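Local coordinates for protein pentalenene synthase (Streptomyces chartreusis NRRL 3882, PDB 6Q4S) that probably cyclises farnesyl diphosphate, with magnesium as cofactor, to the bicyclic sesquiterpene alcohol 7-epi-alpha-eudesmol, at residues 29-35 with 121-126; 53-58 with 70-74; 101-105 with 146-151. One frame throughout, in Å; residues are numbered along the deposited sequence.

Contact 1: residues 29-35 with 121-126; sequences WVWEMRL and LAWAEV
Residues 29-32 are the last turn of helix 19-32, and 121-126 is helical; Met33 and Ala122 are closest in register, CA atoms 6.3 Å apart. Trp29 (chi1 t, chi2 93°) reaches across, its NE1 donating a hydrogen bond to OE2 of Glu125 (rotamer tt) at 2.9 Å and 153°, while Trp29 CH2 lies 3.9 Å from Ala122 CB and Trp29 CZ2 3.8 Å from Val126 CG2. Met33 (mmm) carries its CE to 3.7 Å from Ala122 CA and 3.9 Å from Glu125 OE1. Arg34 (phi 66°, psi 28°) ends the helix in a Schellman motif: Leu35 N donates to Val30 O at 3.0 Å and Arg34 N to Trp31 O at 3.1 Å. Leu35 CD1 then lies 4.2 Å from Ala122 CB, so Ala122 receives three side chains. In this all-helical terpene synthase fold, helix 63-79 is a shared neighbour: Trp29 touches Asn71 and Ser74, Leu35 Leu78, and Val126 Trp72; Leu35 O accepts a hydrogen bond from Gln82 NE2 in the probably magnesium-binding DDXXD motif.

Contact 2: residues 53-58 with 70-74; sequences AAARTY and MNWFS
The short axes of helices 53-57 and 70-74 cross at 119°, 10.2 Å apart at closest; Ala54 and Met70 are nearest in register, CA atoms 5.8 Å apart. Helical phi/psi ends at Tyr58 (-124°/62°), whose N donates to Ala54 O at 2.9 Å. Phe73 (chi1 -115°, off-rotamer) lays its ring against the first helix: Ala53 CB lies 3.7 Å from Phe73 CE1, Ala54 CB 3.8 Å from both Phe73 CD2 and Met70 CG, and Ala54 N sits over one ring face. Thr57 OG1 (chi1 p), donating to Ala53 O at 2.9 Å, and Tyr58 CE2 meet the ring edge, 3.6 and 3.8 Å from Phe73 CE2. Tyr58 (chi1 m) sets its OH 3.5 Å from CZ3 of Trp72 (chi1 t, chi2 42°), at that ring's edge. Phe73 packs on small Ala53 and Ala54 where helices 50-57 and 63-79 meet inside the all-helical terpene synthase fold. Tyr58 OH hydrogen-bonds Ser186 O, Trp304 and Trp311 of helix 288-313 cover Thr57 and Ala53, and His26 of helix 19-32 touches Met70.

Contact 3: residues 101-105 with 146-151; sequences LIVTP and WGRFLV
Leu101 to Val103 are helical, Thr104 and Pro105 3-10; residues 146-151 are regular helix within helix 136-161. The backbones come very near each other at Ile102 and Gly147, whose CA atoms are 5.1 Å apart. Gly147 presents a shallow hollow: an ideal CB there would only just touch Ile102 CG2, at 3.7 Å, so the short CA distance goes with its bare backbone. Ile102 (chi1 m, chi2 t) is the main bump: its CA-to-CB bond runs sideways, yet the extended side chain brings CD1 to 3.9 Å from Gly147 O and 3.9 Å from Val151 CG2, while Ile102 CG1 lies 3.7 Å from Leu150 CD1. In return, Leu150 (chi1 m, chi2 t) pushes the same CD1 to 3.7 Å from Leu101 CB, wedging between Leu101 and Ile102. Trp146 (chi1 t, chi2 -116°) reaches across to the 101-105 backbone, and Pro105 CG rests 4.0 Å from Trp146 CD1. This is close helix-helix packing at a glycine in the all-helical terpene synthase fold, joining helix 90-103 to helix 136-161. Ile102 packs on Val103 and Val151 on Arg107 of the second subunit, so the contact also takes part in the subunit interface. The single polar link is Trp146 NE1 to Leu101 O, a hydrogen bond of 3.1 Å and 149°, with the acceptor near the indole plane. Pro105 lacks an N-H, so the usual i+4 partner of Leu101 O is missing; Trp146 and Trp123, which donates to the same oxygen, supply indole N-H groups instead and satisfy a buried carbonyl.

Three tryptophans meet where the contacts come together, their centres about 15 Å (contacts 1 and 2), 17 Å (1 and 3) and 18 Å (2 and 3) apart. Trp123 of contact 1 sets its CZ3 3.4 Å from Trp72 CD1 of contact 2 and its CZ2 3.4 Å from Trp146 NE1 of contact 3; Trp72 NE1 closes the triangle 3.5 Å from Trp146 CZ3. Contacts 1 and 2 also touch through Trp29 CE3, 3.3 Å from Asn71 OD1; the polar tie of 1 and 3 is the Trp123 NE1 to Leu101 O hydrogen bond, 3.0 Å. From the inferred magnesium sites, side chains stand back: Leu35 and Leu150 about 11 and 10 Å from Asp80, Phe73 about 9 Å from Asn223.

Contact 1: residues 29-35 with 121-126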
loop_
_atom_site.group_PDB
_atom_site.type_symbol
_atom_site.label_atom_id
_atom_site.label_comp_id
_atom_site.label_asym_id
_atom_site.label_seq_id
_atom_site.Cartn_x
_atom_site.Cartn_y
_atom_site.Cartn_z
ATOM N N TRP A 29 -20.429 17.460 -11.202
ATOM C CA TRP A 29 -20.079 16.195 -10.532
ATOM C C TRP A 29 -20.132 16.296 -9.006
ATOM O O TRP A 29 -20.652 15.392 -8.354
ATOM C CB TRP A 29 -18.750 15.728 -11.039
ATOM C CG TRP A 29 -18.242 14.379 -10.472
ATOM C CD1 TRP A 29 -18.420 13.128 -11.031
ATOM C CD2 TRP A 29 -17.404 14.185 -9.320
ATOM N NE1 TRP A 29 -17.759 12.177 -10.273
ATOM C CE2 TRP A 29 -17.104 12.795 -9.242
ATOM C CE3 TRP A 29 -16.866 15.041 -8.366
ATOM C CZ2 TRP A 29 -16.323 12.246 -8.204
ATOM C CZ3 TRP A 29 -16.082 14.489 -7.305
ATOM C CH2 TRP A 29 -15.833 13.105 -7.244
ATOM N N VAL A 30 -19.612 17.366 -8.406
ATOM C CA VAL A 30 -19.663 17.443 -6.943
ATOM C C VAL A 30 -21.100 17.380 -6.420
ATOM O O VAL A 30 -21.379 16.798 -5.342
ATOM C CB VAL A 30 -18.855 18.591 -6.251
ATOM C CG1 VAL A 30 -17.407 18.573 -6.699
ATOM C CG2 VAL A 30 -19.448 19.945 -6.457
ATOM N N TRP A 31 -22.022 17.978 -7.155
ATOM C CA TRP A 31 -23.467 17.759 -6.839
ATOM C C TRP A 31 -24.067 16.369 -7.130
ATOM O O TRP A 31 -24.813 15.806 -6.359
ATOM C CB TRP A 31 -24.319 18.807 -7.613
ATOM C CG TRP A 31 -24.286 20.122 -7.014
ATOM C CD1 TRP A 31 -23.536 21.202 -7.403
ATOM C CD2 TRP A 31 -25.065 20.544 -5.918
ATOM N NE1 TRP A 31 -23.829 22.291 -6.604
ATOM C CE2 TRP A 31 -24.751 21.891 -5.667
ATOM C CE3 TRP A 31 -25.982 19.912 -5.091
ATOM C CZ2 TRP A 31 -25.339 22.603 -4.651
ATOM C CZ3 TRP A 31 -26.565 20.653 -4.052
ATOM C CH2 TRP A 31 -26.238 21.956 -3.846
ATOM N N GLU A 32 -23.738 15.817 -8.253
ATOM C CA GLU A 32 -24.220 14.496 -8.640
ATOM C C GLU A 32 -23.746 13.481 -7.581
ATOM O O GLU A 32 -24.509 12.620 -7.173
ATOM C CB GLU A 32 -23.601 14.140 -9.992
ATOM C CG GLU A 32 -23.991 12.790 -10.571
ATOM C CD GLU A 32 -23.088 12.264 -11.651
ATOM O OE1 GLU A 32 -22.353 13.058 -12.271
ATOM O OE2 GLU A 32 -23.117 11.031 -11.894
ATOM N N MET A 33 -22.507 13.630 -7.093
ATOM C CA MET A 33 -21.963 12.640 -6.100
ATOM C C MET A 33 -22.306 13.002 -4.673
ATOM O O MET A 33 -21.892 12.330 -3.736
ATOM C CB MET A 33 -20.450 12.516 -6.284
ATOM C CG MET A 33 -20.032 12.134 -7.673
ATOM S SD MET A 33 -20.846 10.659 -8.300
ATOM C CE MET A 33 -19.949 9.457 -7.279
ATOM N N ARG A 34 -23.057 14.086 -4.477
ATOM C CA ARG A 34 -23.585 14.473 -3.185
ATOM C C ARG A 34 -22.492 14.856 -2.192
ATOM O O ARG A 34 -22.716 14.806 -0.985
ATOM C CB ARG A 34 -24.558 13.419 -2.622
ATOM C CG ARG A 34 -25.660 13.044 -3.596
ATOM C CD ARG A 34 -26.298 11.686 -3.346
ATOM N NE ARG A 34 -27.684 11.806 -2.892
ATOM C CZ ARG A 34 -28.740 12.223 -3.625
ATOM N NH1 ARG A 34 -28.626 12.602 -4.905
ATOM N NH2 ARG A 34 -29.947 12.264 -3.057
ATOM N N LEU A 35 -21.369 15.351 -2.720
ATOM C CA LEU A 35 -20.243 15.851 -1.903
ATOM C C LEU A 35 -20.517 17.199 -1.302
ATOM O O LEU A 35 -19.932 17.538 -0.289
ATOM C CB LEU A 35 -18.960 15.897 -2.727
ATOM C CG LEU A 35 -18.576 14.499 -3.215
ATOM C CD1 LEU A 35 -17.408 14.574 -4.158
ATOM C CD2 LEU A 35 -18.252 13.610 -2.002
ATOM N N LEU A 121 -17.998 6.343 -2.066
ATOM C CA LEU A 121 -18.529 6.032 -3.393
ATOM C C LEU A 121 -17.876 6.842 -4.480
ATOM O O LEU A 121 -17.579 6.299 -5.535
ATOM C CB LEU A 121 -20.057 6.245 -3.412
ATOM C CG LEU A 121 -20.803 5.271 -2.463
ATOM C CD1 LEU A 121 -22.172 5.866 -2.100
ATOM C CD2 LEU A 121 -20.948 3.870 -3.047
ATOM N N ALA A 122 -17.647 8.123 -4.223
ATOM C CA ALA A 122 -16.956 9.000 -5.149
ATOM C C ALA A 122 -15.577 8.494 -5.400
ATOM O O ALA A 122 -15.143 8.399 -6.554
ATOM C CB ALA A 122 -16.922 10.421 -4.653
ATOM N N TRP A 123 -14.859 8.162 -4.329
ATOM C CA TRP A 123 -13.518 7.621 -4.510
ATOM C C TRP A 123 -13.502 6.280 -5.199
ATOM O O TRP A 123 -12.650 6.054 -6.045
ATOM C CB TRP A 123 -12.766 7.597 -3.165
ATOM C CG TRP A 123 -11.376 7.062 -3.182
ATOM C CD1 TRP A 123 -10.905 6.099 -2.326
ATOM C CD2 TRP A 123 -10.255 7.410 -4.040
ATOM N NE1 TRP A 123 -9.577 5.865 -2.569
ATOM C CE2 TRP A 123 -9.155 6.636 -3.617
ATOM C CE3 TRP A 123 -10.071 8.295 -5.096
ATOM C CZ2 TRP A 123 -7.884 6.695 -4.237
ATOM C CZ3 TRP A 123 -8.806 8.359 -5.712
ATOM C CH2 TRP A 123 -7.734 7.542 -5.292
ATOM N N ALA A 124 -14.406 5.365 -4.885
ATOM C CA ALA A 124 -14.386 4.121 -5.656
ATOM C C ALA A 124 -14.485 4.377 -7.163
ATOM O O ALA A 124 -13.833 3.668 -7.987
ATOM C CB ALA A 124 -15.457 3.165 -5.209
ATOM N N GLU A 125 -15.263 5.398 -7.538
ATOM C CA GLU A 125 -15.393 5.778 -8.957
ATOM C C GLU A 125 -14.114 6.336 -9.516
ATOM O O GLU A 125 -13.664 5.838 -10.512
ATOM C CB GLU A 125 -16.547 6.788 -9.193
ATOM C CG GLU A 125 -16.664 7.178 -10.680
ATOM C CD GLU A 125 -17.552 8.400 -10.920
ATOM O OE1 GLU A 125 -18.775 8.215 -10.746
ATOM O OE2 GLU A 125 -17.010 9.500 -11.253
ATOM N N VAL A 126 -13.519 7.306 -8.813
ATOM C CA VAL A 126 -12.342 8.007 -9.274
ATOM C C VAL A 126 -11.184 7.093 -9.436
ATOM O O VAL A 126 -10.432 7.232 -10.406
ATOM C CB VAL A 126 -12.026 9.256 -8.413
ATOM C CG1 VAL A 126 -10.631 9.832 -8.600
ATOM C CG2 VAL A 126 -13.093 10.309 -8.626
#

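Contact 2: residues 53-58 with 70-74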
loop_
_atom_site.group_PDB
_atom_site.type_symbol
_atom_site.label_atom_id
_atom_site.label_comp_id
_atom_site.label_asym_id
_atom_site.label_seq_id
_atom_site.Cartn_x
_atom_site.Cartn_y
_atom_site.Cartn_z
ATOM N N ALA A 53 -5.959 24.867 -9.228
ATOM C CA ALA A 53 -4.802 24.120 -8.769
ATOM C C ALA A 53 -4.561 22.900 -9.659
ATOM O O ALA A 53 -3.395 22.609 -10.062
ATOM C CB ALA A 53 -5.026 23.704 -7.306
ATOM N N ALA A 54 -5.651 22.168 -9.965
ATOM C CA ALA A 54 -5.464 20.969 -10.824
ATOM C C ALA A 54 -4.868 21.297 -12.205
ATOM O O ALA A 54 -3.996 20.596 -12.743
ATOM C CB ALA A 54 -6.766 20.240 -10.953
ATOM N N ALA A 55 -5.355 22.393 -12.781
ATOM C CA ALA A 55 -4.862 22.857 -14.097
ATOM C C ALA A 55 -3.385 23.233 -14.085
ATOM O O ALA A 55 -2.679 23.061 -15.094
ATOM C CB ALA A 55 -5.726 24.048 -14.569
ATOM N N ARG A 56 -2.885 23.729 -12.950
ATOM C CA ARG A 56 -1.416 24.106 -12.803
ATOM C C ARG A 56 -0.520 22.977 -12.398
ATOM O O ARG A 56 0.652 22.939 -12.736
ATOM C CB ARG A 56 -1.331 25.209 -11.764
ATOM C CG ARG A 56 -2.027 26.508 -12.112
ATOM C CD ARG A 56 -1.795 27.518 -10.978
ATOM N NE ARG A 56 -2.397 28.811 -11.273
ATOM C CZ ARG A 56 -1.816 29.697 -12.094
ATOM N NH1 ARG A 56 -0.643 29.443 -12.665
ATOM N NH2 ARG A 56 -2.403 30.846 -12.324
ATOM N N THR A 57 -1.073 22.003 -11.650
ATOM C CA THR A 57 -0.286 20.844 -11.251
ATOM C C THR A 57 -0.266 19.623 -12.189
ATOM O O THR A 57 0.712 18.823 -12.170
ATOM C CB THR A 57 -0.658 20.361 -9.826
ATOM O OG1 THR A 57 -2.042 20.045 -9.724
ATOM C CG2 THR A 57 -0.374 21.474 -8.857
ATOM N N TYR A 58 -1.298 19.485 -13.007
ATOM C CA TYR A 58 -1.361 18.399 -14.002
ATOM C C TYR A 58 -1.554 19.021 -15.411
ATOM O O TYR A 58 -2.573 18.820 -16.045
ATOM C CB TYR A 58 -2.516 17.448 -13.674
ATOM C CG TYR A 58 -2.308 16.775 -12.317
ATOM C CD1 TYR A 58 -1.196 15.979 -12.105
ATOM C CD2 TYR A 58 -3.175 16.995 -11.277
ATOM C CE1 TYR A 58 -0.940 15.425 -10.866
ATOM C CE2 TYR A 58 -2.921 16.436 -10.030
ATOM C CZ TYR A 58 -1.806 15.686 -9.831
ATOM O OH TYR A 58 -1.523 15.065 -8.619
ATOM N N MET A 70 -9.636 16.883 -11.237
ATOM C CA MET A 70 -10.346 17.819 -10.425
ATOM C C MET A 70 -11.279 17.107 -9.464
ATOM O O MET A 70 -11.432 17.515 -8.303
ATOM C CB MET A 70 -11.161 18.803 -11.238
ATOM C CG MET A 70 -10.283 19.649 -12.183
ATOM S SD MET A 70 -11.345 20.772 -13.127
ATOM C CE MET A 70 -10.002 21.759 -13.815
ATOM N N ASN A 71 -11.949 16.060 -9.954
ATOM C CA ASN A 71 -12.846 15.359 -9.095
ATOM C C ASN A 71 -12.026 14.791 -7.841
ATOM O O ASN A 71 -12.430 14.943 -6.677
ATOM C CB ASN A 71 -13.576 14.239 -9.872
ATOM C CG ASN A 71 -14.523 14.769 -10.947
ATOM O OD1 ASN A 71 -14.953 15.932 -10.930
ATOM N ND2 ASN A 71 -14.962 13.853 -11.798
ATOM N N TRP A 72 -10.968 14.101 -8.136
ATOM C CA TRP A 72 -10.043 13.609 -7.109
ATOM C C TRP A 72 -9.550 14.676 -6.136
ATOM O O TRP A 72 -9.731 14.547 -4.933
ATOM C CB TRP A 72 -8.873 13.031 -7.782
ATOM C CG TRP A 72 -7.886 12.433 -6.895
ATOM C CD1 TRP A 72 -8.102 11.655 -5.805
ATOM C CD2 TRP A 72 -6.510 12.555 -7.039
ATOM N NE1 TRP A 72 -6.912 11.262 -5.251
ATOM C CE2 TRP A 72 -5.907 11.824 -5.978
ATOM C CE3 TRP A 72 -5.699 13.241 -7.936
ATOM C CZ2 TRP A 72 -4.531 11.687 -5.872
ATOM C CZ3 TRP A 72 -4.367 13.146 -7.811
ATOM C CH2 TRP A 72 -3.776 12.375 -6.786
ATOM N N PHE A 73 -9.000 15.753 -6.683
ATOM C CA PHE A 73 -8.658 16.917 -5.912
ATOM C C PHE A 73 -9.742 17.292 -4.905
ATOM O O PHE A 73 -9.431 17.608 -3.783
ATOM C CB PHE A 73 -8.446 18.133 -6.810
ATOM C CG PHE A 73 -7.072 18.671 -6.821
ATOM C CD1 PHE A 73 -6.730 19.698 -5.983
ATOM C CD2 PHE A 73 -6.141 18.242 -7.752
ATOM C CE1 PHE A 73 -5.466 20.243 -6.014
ATOM C CE2 PHE A 73 -4.875 18.825 -7.833
ATOM C CZ PHE A 73 -4.536 19.795 -6.952
ATOM N N SER A 74 -11.002 17.323 -5.321
ATOM C CA SER A 74 -12.026 17.725 -4.444
ATOM C C SER A 74 -12.204 16.781 -3.228
ATOM O O SER A 74 -12.678 17.260 -2.188
ATOM C CB SER A 74 -13.391 17.905 -5.161
ATOM O OG SER A 74 -13.971 16.680 -5.555
#

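Contact 3: residues 101-105 with 146-151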
loop_
_atom_site.group_PDB
_atom_site.type_symbol
_atom_site.label_atom_id
_atom_site.label_comp_id
_atom_site.label_asym_id
_atom_site.label_seq_id
_atom_site.Cartn_x
_atom_site.Cartn_y
_atom_site.Cartn_z
ATOM N N LEU A 101 -11.101 4.690 2.329
ATOM C CA LEU A 101 -10.350 5.312 1.232
ATOM C C LEU A 101 -8.970 4.668 1.019
ATOM O O LEU A 101 -8.471 4.525 -0.117
ATOM C CB LEU A 101 -10.248 6.801 1.478
ATOM C CG LEU A 101 -11.535 7.629 1.714
ATOM C CD1 LEU A 101 -11.130 9.083 1.994
ATOM C CD2 LEU A 101 -12.405 7.519 0.499
ATOM N N ILE A 102 -8.370 4.190 2.099
ATOM C CA ILE A 102 -7.093 3.530 2.002
ATOM C C ILE A 102 -7.245 2.167 1.298
ATOM O O ILE A 102 -6.404 1.794 0.481
ATOM C CB ILE A 102 -6.415 3.336 3.404
ATOM C CG1 ILE A 102 -5.993 4.700 3.920
ATOM C CG2 ILE A 102 -5.186 2.412 3.314
ATOM C CD1 ILE A 102 -5.555 4.736 5.378
ATOM N N VAL A 103 -8.281 1.405 1.593
ATOM C CA VAL A 103 -8.332 0.052 1.009
ATOM C C VAL A 103 -8.862 0.034 -0.409
ATOM O O VAL A 103 -8.697 -0.925 -1.089
ATOM C CB VAL A 103 -9.109 -0.924 1.882
ATOM C CG1 VAL A 103 -8.494 -1.014 3.261
ATOM C CG2 VAL A 103 -10.544 -0.562 2.063
ATOM N N THR A 104 -9.472 1.121 -0.884
ATOM C CA THR A 104 -10.113 1.133 -2.220
ATOM C C THR A 104 -9.080 0.845 -3.287
ATOM O O THR A 104 -9.328 0.025 -4.174
ATOM C CB THR A 104 -10.912 2.448 -2.410
ATOM O OG1 THR A 104 -12.099 2.374 -1.617
ATOM C CG2 THR A 104 -11.270 2.730 -3.839
ATOM N N PRO A 105 -7.866 1.428 -3.186
ATOM C CA PRO A 105 -6.877 1.031 -4.187
ATOM C C PRO A 105 -6.254 -0.308 -3.939
ATOM O O PRO A 105 -5.476 -0.750 -4.759
ATOM C CB PRO A 105 -5.796 2.093 -4.079
ATOM C CG PRO A 105 -6.469 3.257 -3.409
ATOM C CD PRO A 105 -7.461 2.645 -2.479
ATOM N N TRP A 146 -0.694 7.267 -0.991
ATOM C CA TRP A 146 -2.032 7.717 -0.603
ATOM C C TRP A 146 -2.388 7.232 0.811
ATOM O O TRP A 146 -2.910 7.982 1.627
ATOM C CB TRP A 146 -3.020 7.114 -1.588
ATOM C CG TRP A 146 -4.502 7.354 -1.370
ATOM C CD1 TRP A 146 -5.431 6.385 -1.093
ATOM C CD2 TRP A 146 -5.250 8.558 -1.542
ATOM N NE1 TRP A 146 -6.659 6.920 -1.023
ATOM C CE2 TRP A 146 -6.601 8.243 -1.284
ATOM C CE3 TRP A 146 -4.916 9.893 -1.826
ATOM C CZ2 TRP A 146 -7.630 9.186 -1.336
ATOM C CZ3 TRP A 146 -5.955 10.830 -1.918
ATOM C CH2 TRP A 146 -7.285 10.467 -1.629
ATOM N N GLY A 147 -2.115 5.957 1.048
ATOM C CA GLY A 147 -2.301 5.374 2.379
ATOM C C GLY A 147 -1.507 6.039 3.483
ATOM O O GLY A 147 -2.064 6.341 4.554
ATOM N N ARG A 148 -0.230 6.293 3.234
ATOM C CA ARG A 148 0.615 6.986 4.248
ATOM C C ARG A 148 0.040 8.390 4.553
ATOM O O ARG A 148 -0.077 8.784 5.707
ATOM C CB ARG A 148 2.065 7.111 3.776
ATOM C CG ARG A 148 2.823 5.798 3.681
ATOM C CD ARG A 148 4.274 5.995 3.310
ATOM N NE ARG A 148 4.870 4.626 3.097
ATOM C CZ ARG A 148 5.124 4.076 1.938
ATOM N NH1 ARG A 148 4.983 4.804 0.818
ATOM N NH2 ARG A 148 5.539 2.806 1.895
ATOM N N PHE A 149 -0.422 9.083 3.507
ATOM C CA PHE A 149 -1.060 10.360 3.619
ATOM C C PHE A 149 -2.288 10.296 4.508
ATOM O O PHE A 149 -2.503 11.145 5.407
ATOM C CB PHE A 149 -1.410 10.948 2.211
ATOM C CG PHE A 149 -2.465 11.983 2.255
ATOM C CD1 PHE A 149 -2.214 13.194 2.878
ATOM C CD2 PHE A 149 -3.739 11.743 1.741
ATOM C CE1 PHE A 149 -3.179 14.194 2.893
ATOM C CE2 PHE A 149 -4.730 12.707 1.808
ATOM C CZ PHE A 149 -4.421 13.962 2.400
ATOM N N LEU A 150 -3.144 9.331 4.247
ATOM C CA LEU A 150 -4.369 9.299 4.964
ATOM C C LEU A 150 -4.207 8.891 6.450
ATOM O O LEU A 150 -4.959 9.389 7.292
ATOM C CB LEU A 150 -5.374 8.416 4.291
ATOM C CG LEU A 150 -6.070 9.037 3.034
ATOM C CD1 LEU A 150 -6.822 7.945 2.319
ATOM C CD2 LEU A 150 -7.051 10.158 3.408
ATOM N N VAL A 151 -3.258 7.993 6.722
ATOM C CA VAL A 151 -2.926 7.640 8.084
ATOM C C VAL A 151 -2.475 8.897 8.867
ATOM O O VAL A 151 -2.960 9.167 9.973
ATOM C CB VAL A 151 -1.846 6.562 8.145
ATOM C CG1 VAL A 151 -1.350 6.388 9.612
ATOM C CG2 VAL A 151 -2.391 5.204 7.612
#